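Local coordinates for protein 433aa long hypothetical phosphoribosylglycinamide formyl transferase (PDB 2DWC) that is an ATP-grasp family protein of unconfirmed function that holds adenosine-5'-diphosphate in a pocket of its ATP-grasp fold, at residues E256-V259 against Y260-K264; R125-L128 against V129-K133; F73-S76 against V77-R80. All blocks are in the same frame, centred on the assembly; numbering follows the deposited sequence.

How the contacts relate
Each contact is local, about two turns of one helix, contact 2 running to its C-terminal end; the three helices are 71-81 (contact 3), 121-132 (contact 2) and 253-270 (contact 1). Contacts 1 and 2 are neighbours: their centres lie 15 Å apart and their nearest atoms about 5 Å, without touching, while helices 121-132 and 253-270 pack together further along. Contact 2 is beside the bound ADP, the R125 side chain being about 6 Å from it. Contact 3 belongs to the preATP-grasp region, its centre 38 Å from that of contact 1 and 34 Å from that of contact 2.

Contact 1: E256-V259 against Y260-K264; sequences EREV and YRIAK
Two side-chain pairs bridge successive turns of the helix here, one between E256 and Y260 and the other between E258 and R261. The Y260 hydroxyl OH donates a short hydrogen bond of 2.5 Å to E256 OE2, which accepts through its anti lone pair. The two side chains run alongside each other in the same direction, with carboxylate and ring planes 78° apart. E256 reaches the hydroxyl because its CG is anti to the backbone N (chi1 179°) and its chain stays extended, which lays CG 3.5 Å from Y260 CZ. The backbone oxygen E256 O sits over one face of the Y260 ring, toward its rim, while accepting the helical bond from Y260 N.

R261 grips the E258 carboxylate side-on in a salt bridge with two nitrogens, NE to OE2 at 2.9 Å and NH2 to OE1 at 3.0 Å. Both bonds are nearly straight and leave in the guanidinium plane, yet they meet the carboxylate from above its own plane; the two planes are 50° apart. A bend at chi2 of E258 and another at chi3 of R261 bring the groups together. E258 CG also touches I262 CD1 at 3.8 Å.

Further out, K231 forms a salt bridge with E256 OE2, so this oxygen holds two partners. The helix 253-270 lies against the large mixed sheet: Y260 packs on K231 and P232 of strand 225-238 and on L336 of strand 334-337, whereas V259 and I262 rest on V287 of strand 286-293.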
loop_
_atom_site.group_PDB
_atom_site.type_symbol
_atom_site.label_atom_id
_atom_site.label_comp_id
_atom_site.label_asym_id
_atom_site.label_seq_id
_atom_site.Cartn_x
_atom_site.Cartn_y
_atom_site.Cartn_z
ATOM N N GLU B 256 19.212 -20.443 -10.693
ATOM C CA GLU B 256 18.193 -20.053 -9.721
ATOM C C GLU B 256 18.267 -20.924 -8.477
ATOM O O GLU B 256 18.214 -20.430 -7.343
ATOM C CB GLU B 256 16.791 -20.138 -10.337
ATOM C CG GLU B 256 15.678 -19.762 -9.382
ATOM C CD GLU B 256 14.326 -19.935 -9.990
ATOM O OE1 GLU B 256 14.269 -20.226 -11.200
ATOM O OE2 GLU B 256 13.321 -19.799 -9.269
ATOM N N ARG B 257 18.404 -22.232 -8.658
ATOM C CA ARG B 257 18.491 -23.089 -7.485
ATOM C C ARG B 257 19.797 -22.861 -6.709
ATOM O O ARG B 257 19.844 -23.041 -5.483
ATOM C CB ARG B 257 18.369 -24.571 -7.877
ATOM C CG ARG B 257 17.084 -24.885 -8.628
ATOM C CD ARG B 257 16.773 -26.386 -8.685
ATOM N NE ARG B 257 16.193 -26.836 -7.421
ATOM C CZ ARG B 257 16.847 -27.511 -6.475
ATOM N NH1 ARG B 257 18.127 -27.846 -6.630
ATOM N NH2 ARG B 257 16.221 -27.822 -5.349
ATOM N N GLU B 258 20.859 -22.517 -7.411
ATOM C CA GLU B 258 22.142 -22.267 -6.742
ATOM C C GLU B 258 22.014 -20.951 -5.945
ATOM O O GLU B 258 22.600 -20.791 -4.860
ATOM C CB GLU B 258 23.251 -22.151 -7.786
ATOM C CG GLU B 258 24.632 -21.866 -7.249
ATOM C CD GLU B 258 25.272 -23.075 -6.532
ATOM O OE1 GLU B 258 26.473 -22.972 -6.219
ATOM O OE2 GLU B 258 24.585 -24.095 -6.282
ATOM N N VAL B 259 21.256 -20.008 -6.499
ATOM C CA VAL B 259 21.037 -18.714 -5.798
ATOM C C VAL B 259 20.358 -19.024 -4.466
ATOM O O VAL B 259 20.778 -18.534 -3.419
ATOM C CB VAL B 259 20.153 -17.764 -6.664
ATOM C CG1 VAL B 259 19.540 -16.618 -5.795
ATOM C CG2 VAL B 259 21.001 -17.169 -7.775
ATOM N N TYR B 260 19.325 -19.863 -4.483
ATOM C CA TYR B 260 18.635 -20.224 -3.239
ATOM C C TYR B 260 19.580 -20.972 -2.300
ATOM O O TYR B 260 19.586 -20.730 -1.106
ATOM C CB TYR B 260 17.412 -21.123 -3.487
ATOM C CG TYR B 260 16.350 -20.520 -4.401
ATOM C CD1 TYR B 260 15.544 -21.329 -5.212
ATOM C CD2 TYR B 260 16.164 -19.130 -4.464
ATOM C CE1 TYR B 260 14.590 -20.772 -6.059
ATOM C CE2 TYR B 260 15.212 -18.556 -5.321
ATOM C CZ TYR B 260 14.434 -19.368 -6.113
ATOM O OH TYR B 260 13.547 -18.785 -6.995
ATOM N N ARG B 261 20.380 -21.897 -2.833
ATOM C CA ARG B 261 21.288 -22.644 -1.975
ATOM C C ARG B 261 22.306 -21.738 -1.262
ATOM O O ARG B 261 22.563 -21.897 -0.051
ATOM C CB ARG B 261 22.038 -23.704 -2.836
ATOM C CG ARG B 261 22.892 -24.696 -2.019
ATOM C CD ARG B 261 23.802 -25.563 -2.930
ATOM N NE ARG B 261 24.934 -24.825 -3.494
ATOM C CZ ARG B 261 26.008 -24.444 -2.803
ATOM N NH1 ARG B 261 26.109 -24.726 -1.504
ATOM N NH2 ARG B 261 26.995 -23.800 -3.421
ATOM N N ILE B 262 22.900 -20.822 -2.017
ATOM C CA ILE B 262 23.914 -19.900 -1.471
ATOM C C ILE B 262 23.257 -18.960 -0.452
ATOM O O ILE B 262 23.790 -18.738 0.655
ATOM C CB ILE B 262 24.573 -19.105 -2.616
ATOM C CG1 ILE B 262 25.562 -20.036 -3.342
ATOM C CG2 ILE B 262 25.322 -17.877 -2.081
ATOM C CD1 ILE B 262 26.051 -19.532 -4.620
ATOM N N ALA B 263 22.102 -18.404 -0.825
ATOM C CA ALA B 263 21.394 -17.510 0.122
ATOM C C ALA B 263 21.084 -18.261 1.425
ATOM O O ALA B 263 21.282 -17.736 2.524
ATOM C CB ALA B 263 20.040 -16.967 -0.545
ATOM N N LYS B 264 20.610 -19.503 1.337
ATOM C CA LYS B 264 20.280 -20.255 2.548
ATOM C C LYS B 264 21.483 -20.454 3.469
ATOM O O LYS B 264 21.367 -20.327 4.701
ATOM C CB LYS B 264 19.675 -21.620 2.170
ATOM C CG LYS B 264 19.316 -22.538 3.360
ATOM C CD LYS B 264 18.151 -22.026 4.157
ATOM C CE LYS B 264 17.454 -23.155 4.954
ATOM N NZ LYS B 264 18.344 -23.807 5.968
#

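Contact 2: R125-L128 against V129-K133; sequences RETL and VKEAK
From R125 to K133 the backbone passes from regular alpha-helical bonds, V129 N to R125 O and K130 N to E126 O, into a wider pi-type turn in which T127 O accepts from both E131 N (3.0 Å) and A132 N (2.9 Å). The A132 bond is the straighter of the two, with an N-H...O angle of 169°; E131 N approaches from above the carbonyl plane. R125 CD touches V129 CG2 at 3.8 Å. The arginine chain bends at chi2 and chi3, and its NH1 is hydrogen-bonded to OG of S137, a residue of the ADP pocket. E126 and K130 run side by side: E126 OE2 lies 3.3 Å from K130 CE, whereas K130 NZ stays 4.4 Å from E126 OE2, too far for a salt bridge. The other carboxylate oxygen, E126 OE1, is hydrogen-bonded to the hydroxyls of Y139 and Y141.

The wide turn closes helix 121-132, which leads into the strand 139-142 at the edge of an antiparallel sheet in the ATP-grasp region. K133 leaves the helix with positive phi (60°), and its N makes a weak hydrogen bond to L128 O. T127 and E131 bring OG1 and OE2 to 3.6 Å, but T127 OG1 is hydrogen-bonded to R123 O. Toward helix 253-270, L128 and A132 touch I266, and T127 and E131 touch V269.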
loop_
_atom_site.group_PDB
_atom_site.type_symbol
_atom_site.label_atom_id
_atom_site.label_comp_id
_atom_site.label_asym_id
_atom_site.label_seq_id
_atom_site.Cartn_x
_atom_site.Cartn_y
_atom_site.Cartn_z
ATOM N N ARG B 125 33.116 -10.927 4.342
ATOM C CA ARG B 125 33.727 -11.873 3.411
ATOM C C ARG B 125 34.174 -13.126 4.147
ATOM O O ARG B 125 33.934 -14.246 3.690
ATOM C CB ARG B 125 34.902 -11.212 2.668
ATOM C CG ARG B 125 35.575 -12.120 1.600
ATOM C CD ARG B 125 34.590 -12.815 0.636
ATOM N NE ARG B 125 33.772 -11.884 -0.170
ATOM C CZ ARG B 125 34.024 -11.547 -1.427
ATOM N NH1 ARG B 125 35.085 -12.046 -2.049
ATOM N NH2 ARG B 125 33.187 -10.748 -2.081
ATOM N N GLU B 126 34.811 -12.974 5.304
ATOM C CA GLU B 126 35.242 -14.161 6.035
ATOM C C GLU B 126 34.055 -14.999 6.499
ATOM O O GLU B 126 34.133 -16.227 6.574
ATOM C CB GLU B 126 36.128 -13.754 7.220
ATOM C CG GLU B 126 37.469 -13.130 6.776
ATOM C CD GLU B 126 38.176 -13.977 5.707
ATOM O OE1 GLU B 126 38.338 -13.500 4.559
ATOM O OE2 GLU B 126 38.547 -15.125 6.016
ATOM N N THR B 127 32.939 -14.337 6.810
ATOM C CA THR B 127 31.754 -15.078 7.219
ATOM C C THR B 127 31.257 -15.915 6.039
ATOM O O THR B 127 30.894 -17.082 6.208
ATOM C CB THR B 127 30.635 -14.103 7.719
ATOM O OG1 THR B 127 31.108 -13.419 8.890
ATOM C CG2 THR B 127 29.347 -14.862 8.073
ATOM N N LEU B 128 31.227 -15.313 4.847
ATOM C CA LEU B 128 30.780 -16.058 3.671
ATOM C C LEU B 128 31.704 -17.223 3.328
ATOM O O LEU B 128 31.239 -18.301 2.986
ATOM C CB LEU B 128 30.697 -15.158 2.438
ATOM C CG LEU B 128 29.350 -14.464 2.156
ATOM C CD1 LEU B 128 28.795 -13.873 3.430
ATOM C CD2 LEU B 128 29.543 -13.390 1.083
ATOM N N VAL B 129 33.008 -16.985 3.398
ATOM C CA VAL B 129 33.962 -18.023 3.030
ATOM C C VAL B 129 34.157 -19.089 4.106
ATOM O O VAL B 129 34.045 -20.273 3.820
ATOM C CB VAL B 129 35.354 -17.396 2.678
ATOM C CG1 VAL B 129 36.358 -18.521 2.320
ATOM C CG2 VAL B 129 35.215 -16.411 1.523
ATOM N N LYS B 130 34.423 -18.676 5.343
ATOM C CA LYS B 130 34.671 -19.635 6.431
ATOM C C LYS B 130 33.453 -20.258 7.089
ATOM O O LYS B 130 33.479 -21.435 7.435
ATOM C CB LYS B 130 35.517 -18.998 7.535
ATOM C CG LYS B 130 36.770 -18.279 7.070
ATOM C CD LYS B 130 37.686 -19.202 6.303
ATOM C CE LYS B 130 38.927 -18.439 5.825
ATOM N NZ LYS B 130 39.728 -19.219 4.828
ATOM N N GLU B 131 32.380 -19.494 7.280
ATOM C CA GLU B 131 31.206 -20.077 7.919
ATOM C C GLU B 131 30.090 -20.527 6.975
ATOM O O GLU B 131 29.585 -21.629 7.092
ATOM C CB GLU B 131 30.632 -19.106 8.932
ATOM C CG GLU B 131 31.644 -18.573 9.916
ATOM C CD GLU B 131 30.993 -17.673 10.951
ATOM O OE1 GLU B 131 30.211 -18.192 11.786
ATOM O OE2 GLU B 131 31.251 -16.450 10.916
ATOM N N ALA B 132 29.668 -19.666 6.054
ATOM C CA ALA B 132 28.602 -20.072 5.149
ATOM C C ALA B 132 29.157 -21.070 4.128
ATOM O O ALA B 132 28.423 -21.912 3.633
ATOM C CB ALA B 132 28.012 -18.817 4.387
ATOM N N LYS B 133 30.440 -20.914 3.794
ATOM C CA LYS B 133 31.128 -21.763 2.821
ATOM C C LYS B 133 30.475 -21.700 1.460
ATOM O O LYS B 133 29.982 -22.701 0.934
ATOM C CB LYS B 133 31.175 -23.205 3.331
ATOM C CG LYS B 133 31.932 -23.322 4.616
ATOM C CD LYS B 133 31.899 -24.765 5.112
ATOM C CE LYS B 133 32.676 -24.936 6.410
ATOM N NZ LYS B 133 32.653 -26.372 6.846
#

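Contact 3: F73-S76 against V77-R80; sequences FLWS and VVER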
loop_
_atom_site.group_PDB
_atom_site.type_symbol
_atom_site.label_atom_id
_atom_site.label_comp_id
_atom_site.label_asym_id
_atom_site.label_seq_id
_atom_site.Cartn_x
_atom_site.Cartn_y
_atom_site.Cartn_z
ATOM N N PHE B 73 21.304 9.065 22.521
ATOM C CA PHE B 73 20.074 9.494 21.847
ATOM C C PHE B 73 19.198 8.263 21.591
ATOM O O PHE B 73 18.008 8.238 21.937
ATOM C CB PHE B 73 20.397 10.211 20.518
ATOM C CG PHE B 73 19.213 10.320 19.597
ATOM C CD1 PHE B 73 18.048 10.933 20.028
ATOM C CD2 PHE B 73 19.266 9.796 18.311
ATOM C CE1 PHE B 73 16.921 11.029 19.167
ATOM C CE2 PHE B 73 18.174 9.876 17.436
ATOM C CZ PHE B 73 16.972 10.505 17.872
ATOM N N LEU B 74 19.792 7.241 20.987
ATOM C CA LEU B 74 19.044 6.027 20.687
ATOM C C LEU B 74 18.520 5.365 21.952
ATOM O O LEU B 74 17.370 4.883 21.977
ATOM C CB LEU B 74 19.908 5.036 19.866
ATOM C CG LEU B 74 20.378 5.583 18.496
ATOM C CD1 LEU B 74 21.215 4.495 17.792
ATOM C CD2 LEU B 74 19.173 5.976 17.615
ATOM N N TRP B 75 19.317 5.322 23.016
ATOM C CA TRP B 75 18.803 4.705 24.234
ATOM C C TRP B 75 17.604 5.486 24.814
ATOM O O TRP B 75 16.666 4.938 25.376
ATOM C CB TRP B 75 19.913 4.637 25.300
ATOM C CG TRP B 75 20.457 3.235 25.482
ATOM C CD1 TRP B 75 21.749 2.827 25.282
ATOM C CD2 TRP B 75 19.721 2.074 25.908
ATOM N NE1 TRP B 75 21.865 1.472 25.580
ATOM C CE2 TRP B 75 20.634 0.992 25.959
ATOM C CE3 TRP B 75 18.383 1.846 26.257
ATOM C CZ2 TRP B 75 20.239 -0.299 26.346
ATOM C CZ3 TRP B 75 17.988 0.557 26.645
ATOM C CH2 TRP B 75 18.925 -0.495 26.683
ATOM N N SER B 76 17.655 6.806 24.694
ATOM C CA SER B 76 16.568 7.604 25.240
ATOM C C SER B 76 15.286 7.233 24.495
ATOM O O SER B 76 14.222 7.035 25.080
ATOM C CB SER B 76 16.884 9.119 25.064
ATOM O OG SER B 76 15.807 9.889 25.560
ATOM N N VAL B 77 15.392 7.090 23.185
ATOM C CA VAL B 77 14.207 6.718 22.419
ATOM C C VAL B 77 13.737 5.300 22.778
ATOM O O VAL B 77 12.549 5.055 22.992
ATOM C CB VAL B 77 14.521 6.773 20.896
ATOM C CG1 VAL B 77 13.253 6.334 20.111
ATOM C CG2 VAL B 77 14.915 8.229 20.504
ATOM N N VAL B 78 14.662 4.361 22.817
ATOM C CA VAL B 78 14.275 2.973 23.135
ATOM C C VAL B 78 13.670 2.868 24.542
ATOM O O VAL B 78 12.642 2.207 24.730
ATOM C CB VAL B 78 15.485 2.003 22.995
ATOM C CG1 VAL B 78 15.113 0.590 23.577
ATOM C CG2 VAL B 78 15.892 1.892 21.489
ATOM N N GLU B 79 14.244 3.558 25.526
ATOM C CA GLU B 79 13.670 3.474 26.847
ATOM C C GLU B 79 12.285 4.089 26.915
ATOM O O GLU B 79 11.406 3.628 27.662
ATOM C CB GLU B 79 14.574 4.142 27.891
ATOM C CG GLU B 79 15.659 3.260 28.387
ATOM C CD GLU B 79 15.092 2.044 29.169
ATOM O OE1 GLU B 79 14.122 2.208 29.950
ATOM O OE2 GLU B 79 15.638 0.940 28.984
ATOM N N ARG B 80 12.079 5.172 26.173
ATOM C CA ARG B 80 10.756 5.789 26.172
ATOM C C ARG B 80 9.691 4.924 25.522
ATOM O O ARG B 80 8.580 4.793 26.025
ATOM C CB ARG B 80 10.803 7.144 25.416
ATOM C CG ARG B 80 11.495 8.262 26.230
ATOM C CD ARG B 80 11.560 9.549 25.430
ATOM N NE ARG B 80 10.238 10.050 25.003
ATOM C CZ ARG B 80 9.493 10.886 25.734
ATOM N NH1 ARG B 80 8.321 11.321 25.284
ATOM N NH2 ARG B 80 9.911 11.278 26.962
#
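Helix 71-81 belongs to the preATP-grasp region, a parallel four-stranded sheet with helices in the Rossmann-like manner, and F73-S76 meets V77-R80 across successive turns of it. Four helical bonds, from V77 N, V78 N, E79 N and R80 N to F73 O, L74 O, W75 O and S76 O, join the two halves.

F73 and V77 lie alongside each other, pointing the same way, with ring atom CE1 3.7 Å from V77 CG2. CG of F73 is anti to the backbone N (chi1 163°), which carries the ring forward along the helix to that methyl. The same CG2 is 3.4 Å from F73 O.

W75 and E79 cross at a slant, their ring and carboxylate planes 27° apart. E79 OE2 comes within 3.3 Å of W75 CZ3, and E79 CG packs 3.7 Å from W75 CE3; a bend of -65° at chi2 of E79 turns the carboxylate to the six-membered ring. V78 CG1 approaches the same ring more loosely, 4.2 Å from CZ3. At the far side of the indole, W75 NE1 is hydrogen-bonded to E100 OE1. R80 lays the aliphatic part of its chain by S76 O, with CG at 3.2 Å, and its NE is hydrogen-bonded to Y64 OH.

V77 and V78 face the sheet through L23 of strand 21-25, F73 and V77 touch Y64 of strand 62-65, and L74 and V78 pack on F101 of helix 95-103; the F101 ring also meets W75 edge-to-face.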